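Local coordinates for ribosomal protein uL16 3-hydroxylase (PDB 4CCL) that catalyses the 2-oxoglutarate- and iron-dependent hydroxylation of an arginine of ribosomal protein uL16, working as a homodimer, at residues G123-Q128 against F185-Y190. Residues are numbered along the deposited sequence; the frame is centred on the assembly and turned at random.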
loop_
_atom_site.group_PDB
_atom_site.type_symbol
_atom_site.label_atom_id
_atom_site.label_comp_id
_atom_site.label_asym_id
_atom_site.label_seq_id
_atom_site.Cartn_x
_atom_site.Cartn_y
_atom_site.Cartn_z
ATOM N N GLY B 123 13.107 32.801 -2.389
ATOM C CA GLY B 123 13.526 32.832 -0.994
ATOM C C GLY B 123 14.501 31.714 -0.660
ATOM O O GLY B 123 14.822 30.901 -1.527
ATOM N N PRO B 124 14.986 31.660 0.596
ATOM C CA PRO B 124 15.870 30.550 0.970
ATOM C C PRO B 124 15.087 29.253 1.118
ATOM O O PRO B 124 13.987 29.283 1.664
ATOM C CB PRO B 124 16.432 30.976 2.336
ATOM C CG PRO B 124 15.790 32.302 2.674
ATOM C CD PRO B 124 14.617 32.480 1.760
ATOM N N HIS B 125 15.639 28.134 0.654
ATOM C CA HIS B 125 14.927 26.860 0.748
ATOM C C HIS B 125 15.815 25.619 0.668
ATOM O O HIS B 125 16.959 25.680 0.216
ATOM C CB HIS B 125 13.809 26.783 -0.298
ATOM C CG HIS B 125 14.298 26.828 -1.711
ATOM N ND1 HIS B 125 14.140 25.774 -2.585
ATOM C CD2 HIS B 125 14.943 27.798 -2.402
ATOM C CE1 HIS B 125 14.667 26.093 -3.755
ATOM N NE2 HIS B 125 15.159 27.314 -3.670
ATOM N N LEU B 126 15.259 24.492 1.105
ATOM C CA LEU B 126 15.916 23.195 1.017
ATOM C C LEU B 126 15.234 22.334 -0.041
ATOM O O LEU B 126 14.028 22.448 -0.260
ATOM C CB LEU B 126 15.860 22.479 2.371
ATOM C CG LEU B 126 16.982 22.790 3.360
ATOM C CD1 LEU B 126 16.793 22.023 4.652
ATOM C CD2 LEU B 126 18.310 22.444 2.736
ATOM N N ASP B 127 16.012 21.483 -0.701
ATOM C CA ASP B 127 15.461 20.488 -1.614
ATOM C C ASP B 127 15.867 19.106 -1.131
ATOM O O ASP B 127 16.848 18.964 -0.403
ATOM C CB ASP B 127 15.972 20.704 -3.042
ATOM C CG ASP B 127 15.314 21.884 -3.729
ATOM O OD1 ASP B 127 14.315 22.408 -3.193
ATOM O OD2 ASP B 127 15.791 22.279 -4.815
ATOM N N GLN B 128 15.105 18.087 -1.512
ATOM C CA GLN B 128 15.502 16.710 -1.232
ATOM C C GLN B 128 16.238 16.092 -2.413
ATOM O O GLN B 128 16.583 14.910 -2.393
ATOM C CB GLN B 128 14.308 15.844 -0.819
ATOM C CG GLN B 128 13.851 16.064 0.616
ATOM C CD GLN B 128 14.988 15.965 1.621
ATOM O OE1 GLN B 128 15.077 16.768 2.549
ATOM N NE2 GLN B 128 15.860 14.974 1.445
ATOM N N PHE B 185 21.387 21.052 1.205
ATOM C CA PHE B 185 22.079 22.333 1.301
ATOM C C PHE B 185 21.120 23.489 1.065
ATOM O O PHE B 185 20.560 23.622 -0.021
ATOM C CB PHE B 185 23.238 22.400 0.301
ATOM C CG PHE B 185 24.392 21.505 0.649
ATOM C CD1 PHE B 185 24.356 20.157 0.338
ATOM C CD2 PHE B 185 25.512 22.011 1.290
ATOM C CE1 PHE B 185 25.413 19.328 0.656
ATOM C CE2 PHE B 185 26.576 21.186 1.612
ATOM C CZ PHE B 185 26.525 19.842 1.295
ATOM N N PRO B 186 20.925 24.334 2.087
ATOM C CA PRO B 186 20.038 25.489 1.934
ATOM C C PRO B 186 20.602 26.463 0.917
ATOM O O PRO B 186 21.801 26.746 0.923
ATOM C CB PRO B 186 20.033 26.117 3.330
ATOM C CG PRO B 186 21.307 25.672 3.946
ATOM C CD PRO B 186 21.552 24.290 3.417
ATOM N N HIS B 187 19.741 26.959 0.040
ATOM C CA HIS B 187 20.175 27.889 -0.985
ATOM C C HIS B 187 19.112 28.938 -1.266
ATOM O O HIS B 187 17.920 28.711 -1.063
ATOM C CB HIS B 187 20.540 27.145 -2.268
ATOM C CG HIS B 187 19.464 26.231 -2.760
ATOM N ND1 HIS B 187 19.341 24.929 -2.333
ATOM C CD2 HIS B 187 18.460 26.433 -3.648
ATOM C CE1 HIS B 187 18.308 24.364 -2.931
ATOM N NE2 HIS B 187 17.756 25.258 -3.735
ATOM N N GLU B 188 19.564 30.096 -1.724
ATOM C CA GLU B 188 18.675 31.184 -2.072
ATOM C C GLU B 188 19.327 31.940 -3.205
ATOM O O GLU B 188 20.543 32.062 -3.245
ATOM C CB GLU B 188 18.496 32.119 -0.880
ATOM C CG GLU B 188 17.666 33.354 -1.179
ATOM C CD GLU B 188 17.531 34.274 0.014
ATOM O OE1 GLU B 188 18.414 34.241 0.896
ATOM O OE2 GLU B 188 16.536 35.026 0.071
ATOM N N GLY B 189 18.532 32.465 -4.124
ATOM C CA GLY B 189 19.099 33.314 -5.144
ATOM C C GLY B 189 18.096 34.318 -5.646
ATOM O O GLY B 189 16.890 34.078 -5.610
ATOM N N TYR B 190 18.600 35.441 -6.144
ATOM C CA TYR B 190 17.721 36.522 -6.562
ATOM C C TYR B 190 18.333 37.345 -7.685
ATOM O O TYR B 190 19.551 37.484 -7.778
ATOM C CB TYR B 190 17.313 37.405 -5.373
ATOM C CG TYR B 190 18.428 38.224 -4.753
ATOM C CD1 TYR B 190 18.765 39.472 -5.265
ATOM C CD2 TYR B 190 19.125 37.762 -3.642
ATOM C CE1 TYR B 190 19.774 40.228 -4.701
ATOM C CE2 TYR B 190 20.138 38.516 -3.068
ATOM C CZ TYR B 190 20.458 39.747 -3.604
ATOM O OH TYR B 190 21.461 40.505 -3.044
HETATM O O HOH W 1 15.911 31.141 -4.198
HETATM O O HOH W 2 19.281 21.744 -1.124
HETATM O O HOH W 3 16.081 24.710 -6.083
#
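His-125 and His-187 both place CG between the backbone N and the carbonyl carbon, with chi1 at 63° and 53°, and their rings meet beside the backbone pairing. The contact is an edge-to-face one: the His-187 edge, led by NE2 and CD2, comes over a face of His-125, with centroids 4.2 Å apart and planes at 65°. The backbones of the same two residues form a single antiparallel hydrogen-bonded pair. His-125 N donates to His-187 O at 2.9 Å, and His-187 N returns a bond to His-125 O at 3.1 Å. Rotation of the His-187 ring is fixed from its own segment, because ND1 donates to Phe-185 O at 2.9 Å, nearly in the ring plane. NE2 is thereby turned toward Asp-127, and a water bridges the two, its O donating to Asp-127 OD2 at 2.8 Å and hydrogen-bonded to His-187 NE2 at 2.9 Å. An alanine in place of His-187 would probably cost the iron a ligand, leave Phe-185 O without its imidazole donor and take the ring partner from one face of His-125. Flanking the pair, Leu-126 CD2 packs on Pro-186 CD at 3.8 Å, while the extended Glu-188 side chain runs alongside the Pro-124 ring. His-125, Asp-127 and His-187 are the ligands of the catalytic iron, so the contact joins a loop and a strand edge into the HxD...H facial triad of a JmjC oxygenase, built on the cupin double-stranded beta-helix.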